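Local coordinates for protein prolyl endopeptidase (Myxococcus xanthus, PDB 2BKL) that probably hydrolyses oligopeptides after proline, and much less readily after alanine, as a serine endopeptidase of the prolyl oligopeptidase family, at residues A[449-454]-A[528-533]; A[508-513]-A[548-553]. All coordinates share one frame; numbering follows the deposited sequence.

Going from the N terminus, the chain lays down strand 448-451, runs through strand 477-481 and helix 503-518, and returns as strand 527-532 beside the first strand; there contact 1 closes its loop. Segment 508-513 of contact 2 sits on that intervening helix. Its partner, 548-553, comes only after helix 534-545, on the way into strand 552-556, so the two loops cross. Both contacts belong to the alpha/beta-hydrolase domain: contact 1 joins two strands of the central sheet, and contact 2 ties a helix to the lead-in of the next strand. They touch through Phe-509, which packs on Leu-450 and Ile-529, and Tyr-550, which also leans on Ile-529.

Contact 1. Residues A[449-454]-A[528-533]; sequences LLYGYG and AIYGGS. With ZAH (N-[(benzyloxy)carbonyl]-L-alanyl-L-proline), chain C.
Tyr-451 and Tyr-530 leave the same face of the sheet as neighbours and run in a common direction. In both, CG is anti to the backbone N (chi1 177° in Tyr-451), which starts the two side chains off alike. The CD1-CE1 side of the Tyr-451 ring meets CD1 of Tyr-530, at 3.5 Å from CD1. The ring planes are inclined at 53°, with centroids 5.7 Å apart. The Tyr-451 ring edge also reaches Tyr-530 O, 3.3 Å from CD1. Next along this face, Leu-449 lies alongside Tyr-530 and touches its CB through CD1 at 3.9 Å. Helix 657-674 packs on Leu-449, Ala-528 and Tyr-530. On the reverse face Leu-450 CD2 rests obliquely against Ile-529 CG2.

Between these two layers of side chains the strands run parallel, in register from Leu-449 with Ala-528 to Tyr-451 with Tyr-530. Leu-450 supplies both bonds: its N donates to Ala-528 O at 2.8 Å, and its O accepts from Tyr-530 N. These are adjacent strands of the alpha/beta-hydrolase sheet, and Gly-531 to Ser-533 lead into what fits the nucleophile elbow of that fold, Ser-533 standing with phi at +70° just ahead of helix 534-545. Past Tyr-530 the backbones draw apart, and a water bridges them, donating to Gly-452 O and accepting from Gly-532 N.

Farther on, Ser-533 OG is bonded covalently to C1 of the ligand ZAH, at 1.5 Å. The Tyr-453 ring brings its edge past Gly-532 O, and its hydroxyl OH donates to ZAH O2 at 2.7 Å, an arrangement consistent with the oxyanion hole of prolyl oligopeptidases. Asn-534 N also hydrogen-bonds the ligand, while His-651 packs against Ser-533.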
loop_
_atom_site.group_PDB
_atom_site.type_symbol
_atom_site.label_atom_id
_atom_site.label_comp_id
_atom_site.label_asym_id
_atom_site.label_seq_id
_atom_site.Cartn_x
_atom_site.Cartn_y
_atom_site.Cartn_z
ATOM N N LEU A 449 11.755 -4.115 -17.307
ATOM C CA LEU A 449 10.549 -3.613 -16.668
ATOM C C LEU A 449 10.980 -2.772 -15.469
ATOM O O LEU A 449 11.619 -3.277 -14.554
ATOM C CB LEU A 449 9.670 -4.760 -16.209
ATOM C CG LEU A 449 8.372 -4.429 -15.477
ATOM C CD1 LEU A 449 7.457 -3.636 -16.313
ATOM C CD2 LEU A 449 7.715 -5.751 -15.075
ATOM N N LEU A 450 10.628 -1.506 -15.483
ATOM C CA LEU A 450 11.030 -0.513 -14.491
ATOM C C LEU A 450 9.778 -0.096 -13.714
ATOM O O LEU A 450 8.789 0.359 -14.309
ATOM C CB LEU A 450 11.667 0.704 -15.181
ATOM C CG LEU A 450 11.843 1.967 -14.336
ATOM C CD1 LEU A 450 12.779 1.714 -13.131
ATOM C CD2 LEU A 450 12.329 3.097 -15.181
ATOM N N TYR A 451 9.845 -0.282 -12.412
ATOM C CA TYR A 451 8.741 -0.055 -11.490
ATOM C C TYR A 451 9.066 1.103 -10.543
ATOM O O TYR A 451 10.197 1.255 -10.066
ATOM C CB TYR A 451 8.545 -1.338 -10.676
ATOM C CG TYR A 451 7.492 -1.352 -9.596
ATOM C CD1 TYR A 451 6.205 -0.972 -9.874
ATOM C CD2 TYR A 451 7.769 -1.873 -8.340
ATOM C CE1 TYR A 451 5.198 -1.035 -8.898
ATOM C CE2 TYR A 451 6.780 -1.955 -7.362
ATOM C CZ TYR A 451 5.508 -1.476 -7.657
ATOM O OH TYR A 451 4.463 -1.498 -6.724
ATOM N N GLY A 452 8.051 1.896 -10.242
ATOM C CA GLY A 452 8.174 2.962 -9.271
ATOM C C GLY A 452 6.828 3.336 -8.684
ATOM O O GLY A 452 5.792 2.882 -9.138
ATOM N N TYR A 453 6.869 4.148 -7.630
ATOM C CA TYR A 453 5.661 4.667 -6.992
ATOM C C TYR A 453 5.855 6.154 -6.766
ATOM O O TYR A 453 5.385 6.947 -7.565
ATOM C CB TYR A 453 5.357 3.894 -5.715
ATOM C CG TYR A 453 4.065 4.263 -5.006
ATOM C CD1 TYR A 453 2.847 3.789 -5.448
ATOM C CD2 TYR A 453 4.063 5.042 -3.871
ATOM C CE1 TYR A 453 1.680 4.083 -4.758
ATOM C CE2 TYR A 453 2.890 5.364 -3.191
ATOM C CZ TYR A 453 1.713 4.891 -3.646
ATOM O OH TYR A 453 0.558 5.185 -2.942
ATOM N N GLY A 454 6.598 6.541 -5.736
ATOM C CA GLY A 454 7.025 7.922 -5.561
ATOM C C GLY A 454 5.982 8.793 -4.901
ATOM O O GLY A 454 5.404 9.663 -5.530
ATOM N N ALA A 528 9.862 -1.271 -20.625
ATOM C CA ALA A 528 8.493 -1.060 -20.123
ATOM C C ALA A 528 8.541 -0.438 -18.730
ATOM O O ALA A 528 9.459 -0.685 -17.940
ATOM C CB ALA A 528 7.750 -2.376 -20.076
ATOM N N ILE A 529 7.520 0.353 -18.426
ATOM C CA ILE A 529 7.303 0.882 -17.089
ATOM C C ILE A 529 5.982 0.423 -16.542
ATOM O O ILE A 529 5.012 0.241 -17.276
ATOM C CB ILE A 529 7.421 2.404 -17.049
ATOM C CG1 ILE A 529 6.503 3.113 -18.059
ATOM C CG2 ILE A 529 8.878 2.813 -17.214
ATOM C CD1 ILE A 529 6.485 4.604 -17.929
ATOM N N TYR A 530 5.950 0.227 -15.230
ATOM C CA TYR A 530 4.779 -0.242 -14.498
ATOM C C TYR A 530 4.596 0.606 -13.250
ATOM O O TYR A 530 5.552 0.870 -12.527
ATOM C CB TYR A 530 4.892 -1.730 -14.056
ATOM C CG TYR A 530 3.671 -2.205 -13.242
ATOM C CD1 TYR A 530 3.522 -1.860 -11.886
ATOM C CD2 TYR A 530 2.641 -2.889 -13.816
ATOM C CE1 TYR A 530 2.403 -2.235 -11.154
ATOM C CE2 TYR A 530 1.529 -3.294 -13.074
ATOM C CZ TYR A 530 1.410 -2.944 -11.768
ATOM O OH TYR A 530 0.283 -3.358 -11.056
ATOM N N GLY A 531 3.349 0.988 -12.993
ATOM C CA GLY A 531 3.001 1.557 -11.713
ATOM C C GLY A 531 1.531 1.420 -11.446
ATOM O O GLY A 531 0.751 1.365 -12.376
ATOM N N GLY A 532 1.164 1.416 -10.172
ATOM C CA GLY A 532 -0.253 1.404 -9.788
ATOM C C GLY A 532 -0.675 2.514 -8.808
ATOM O O GLY A 532 0.165 2.816 -7.924
ATOM N N SER A 533 -1.913 3.088 -8.968
ATOM C CA SER A 533 -2.505 4.085 -8.057
ATOM C C SER A 533 -1.761 5.462 -8.158
ATOM O O SER A 533 -1.857 6.181 -9.330
ATOM C CB SER A 533 -2.529 3.503 -6.626
ATOM O OG SER A 533 -3.343 4.314 -5.765
HETATM C C1 ZAH C . -2.881 4.572 -4.411
HETATM O O2 ZAH C . -1.587 5.122 -4.504
HETATM C C3 ZAH C . -3.877 5.494 -3.669
HETATM C C4 ZAH C . -4.090 6.817 -4.410
HETATM C C5 ZAH C . -3.081 7.803 -3.835
HETATM C C6 ZAH C . -2.738 7.320 -2.450
HETATM N N7 ZAH C . -3.378 6.013 -2.376
HETATM C C8 ZAH C . -3.415 5.294 -1.256
HETATM O O9 ZAH C . -4.082 4.154 -1.277
HETATM C C10 ZAH C . -2.975 5.880 0.103
HETATM C C11 ZAH C . -1.465 5.642 0.131
HETATM N N14 ZAH C . -3.574 5.184 1.214
HETATM C C15 ZAH C . -4.834 5.365 1.533
HETATM O O16 ZAH C . -5.578 6.247 0.918
HETATM O O17 ZAH C . -5.374 4.590 2.612
HETATM C C18 ZAH C . -6.807 4.736 2.788
HETATM C C19 ZAH C . -7.376 3.683 3.745
HETATM C C20 ZAH C . -6.995 3.705 5.093
HETATM C C21 ZAH C . -7.497 2.745 5.972
HETATM C C22 ZAH C . -8.396 1.782 5.507
HETATM C C23 ZAH C . -8.799 1.770 4.168
HETATM C C24 ZAH C . -8.284 2.721 3.287
HETATM O O HOH W 1 3.413 1.740 -8.268
#

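Contact 2. Residues A[508-513]-A[548-553]; sequences DFHAAA and ELYGAV
His-510 and Ala-513, one turn apart on helix 503-518, meet Leu-549 and Tyr-550 where a 3-10 segment gives way to the short loop leading into strand 552-556, the backbones coming nearest at Ala-513 CA and Leu-549 CA, 6.8 Å apart. Tyr-550 contributes the largest share of the buried surface. CG of Tyr-550 is anti to the carbonyl carbon (chi1 -49°), and from there the ring runs on with its hydroxyl against the helix, where Tyr-550 OH and His-510 ND1 share a hydrogen bond of 2.9 Å that either could donate. The two side chains cross at about a right angle, each meeting the other at its ring edge. On its far side the imidazole is held by a second bond, from NE2 to Gln-545 OE1, so both ring nitrogens have partners.

Helix 534-545 lies in the beta-alpha-beta crossover linking the parallel strands 527-532 and 552-556 of the alpha/beta-hydrolase sheet, and Tyr-550 touches Ala-542 on it.

Ala-513 points its CB toward the loop and meets the Tyr-550 ring at CE1, 3.6 Å away. Leu-549 CB sits over the centre of one face of that same ring, 3.7 Å above its plane, while Leu-549 CD1 reaches His-510 CB and ND1, 3.9 Å from ND1. A water donates to Leu-549 O at 2.9 Å and, weakly, to Ala-513 O, bridging the backbones of the 3-10 segment and the helix.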
loop_
_atom_site.group_PDB
_atom_site.type_symbol
_atom_site.label_atom_id
_atom_site.label_comp_id
_atom_site.label_asym_id
_atom_site.label_seq_id
_atom_site.Cartn_x
_atom_site.Cartn_y
_atom_site.Cartn_z
ATOM N N ASP A 508 12.892 12.046 -11.499
ATOM C CA ASP A 508 13.651 10.906 -11.003
ATOM C C ASP A 508 13.369 9.660 -11.820
ATOM O O ASP A 508 14.267 8.884 -12.076
ATOM C CB ASP A 508 13.336 10.621 -9.533
ATOM C CG ASP A 508 13.821 11.683 -8.582
ATOM O OD1 ASP A 508 14.571 12.621 -8.965
ATOM O OD2 ASP A 508 13.422 11.645 -7.391
ATOM N N PHE A 509 12.126 9.453 -12.254
ATOM C CA PHE A 509 11.784 8.248 -13.014
ATOM C C PHE A 509 12.304 8.317 -14.436
ATOM O O PHE A 509 12.836 7.320 -14.934
ATOM C CB PHE A 509 10.265 8.070 -13.008
ATOM C CG PHE A 509 9.781 6.659 -13.277
ATOM C CD1 PHE A 509 10.169 5.589 -12.502
ATOM C CD2 PHE A 509 8.909 6.414 -14.308
ATOM C CE1 PHE A 509 9.665 4.316 -12.719
ATOM C CE2 PHE A 509 8.406 5.134 -14.529
ATOM C CZ PHE A 509 8.797 4.089 -13.725
ATOM N N HIS A 510 12.142 9.470 -15.101
ATOM C CA HIS A 510 12.737 9.606 -16.427
ATOM C C HIS A 510 14.265 9.306 -16.366
ATOM O O HIS A 510 14.800 8.655 -17.249
ATOM C CB HIS A 510 12.582 10.982 -17.004
ATOM C CG HIS A 510 11.173 11.431 -17.254
ATOM N ND1 HIS A 510 10.280 10.708 -18.013
ATOM C CD2 HIS A 510 10.545 12.587 -16.913
ATOM C CE1 HIS A 510 9.151 11.394 -18.106
ATOM N NE2 HIS A 510 9.277 12.527 -17.433
ATOM N N ALA A 511 14.943 9.788 -15.331
ATOM C CA ALA A 511 16.380 9.579 -15.188
ATOM C C ALA A 511 16.712 8.113 -14.957
ATOM O O ALA A 511 17.767 7.655 -15.396
ATOM C CB ALA A 511 16.930 10.467 -14.085
ATOM N N ALA A 512 15.848 7.358 -14.277
ATOM C CA ALA A 512 16.065 5.911 -14.116
ATOM C C ALA A 512 16.007 5.230 -15.481
ATOM O O ALA A 512 16.843 4.371 -15.778
ATOM C CB ALA A 512 15.027 5.309 -13.204
ATOM N N ALA A 513 15.033 5.617 -16.301
ATOM C CA ALA A 513 14.911 5.050 -17.628
ATOM C C ALA A 513 16.112 5.364 -18.479
ATOM O O ALA A 513 16.611 4.509 -19.209
ATOM C CB ALA A 513 13.643 5.552 -18.306
ATOM N N GLU A 548 9.181 9.049 -25.854
ATOM C CA GLU A 548 10.309 8.477 -26.559
ATOM C C GLU A 548 11.240 7.634 -25.721
ATOM O O GLU A 548 12.029 6.881 -26.266
ATOM C CB GLU A 548 11.084 9.582 -27.293
ATOM C CG GLU A 548 11.946 10.471 -26.419
ATOM C CD GLU A 548 11.213 11.566 -25.626
ATOM O OE1 GLU A 548 9.975 11.747 -25.734
ATOM O OE2 GLU A 548 11.919 12.325 -24.927
ATOM N N LEU A 549 11.156 7.736 -24.403
ATOM C CA LEU A 549 12.022 6.923 -23.527
ATOM C C LEU A 549 11.525 5.495 -23.308
ATOM O O LEU A 549 12.273 4.677 -22.784
ATOM C CB LEU A 549 12.180 7.581 -22.155
ATOM C CG LEU A 549 12.851 8.930 -22.051
ATOM C CD1 LEU A 549 12.905 9.419 -20.608
ATOM C CD2 LEU A 549 14.252 8.881 -22.623
ATOM N N TYR A 550 10.289 5.202 -23.687
ATOM C CA TYR A 550 9.593 3.995 -23.261
ATOM C C TYR A 550 8.982 3.237 -24.428
ATOM O O TYR A 550 8.495 3.848 -25.387
ATOM C CB TYR A 550 8.484 4.371 -22.272
ATOM C CG TYR A 550 8.946 5.295 -21.156
ATOM C CD1 TYR A 550 9.774 4.826 -20.139
ATOM C CD2 TYR A 550 8.579 6.631 -21.119
ATOM C CE1 TYR A 550 10.192 5.655 -19.136
ATOM C CE2 TYR A 550 9.001 7.497 -20.122
ATOM C CZ TYR A 550 9.822 6.998 -19.118
ATOM O OH TYR A 550 10.273 7.837 -18.146
ATOM N N GLY A 551 9.033 1.910 -24.361
ATOM C CA GLY A 551 8.413 1.044 -25.339
ATOM C C GLY A 551 7.000 0.609 -24.967
ATOM O O GLY A 551 6.141 0.397 -25.850
ATOM N N ALA A 552 6.747 0.474 -23.671
ATOM C CA ALA A 552 5.436 0.041 -23.195
ATOM C C ALA A 552 5.180 0.561 -21.791
ATOM O O ALA A 552 6.122 0.846 -21.025
ATOM C CB ALA A 552 5.332 -1.453 -23.249
ATOM N N VAL A 553 3.899 0.667 -21.459
ATOM C CA VAL A 553 3.450 1.178 -20.165
ATOM C C VAL A 553 2.344 0.272 -19.676
ATOM O O VAL A 553 1.380 -0.012 -20.422
ATOM C CB VAL A 553 2.896 2.588 -20.307
ATOM C CG1 VAL A 553 2.271 3.115 -19.017
ATOM C CG2 VAL A 553 3.942 3.565 -20.822
HETATM O O HOH W 2 14.981 5.234 -21.919
#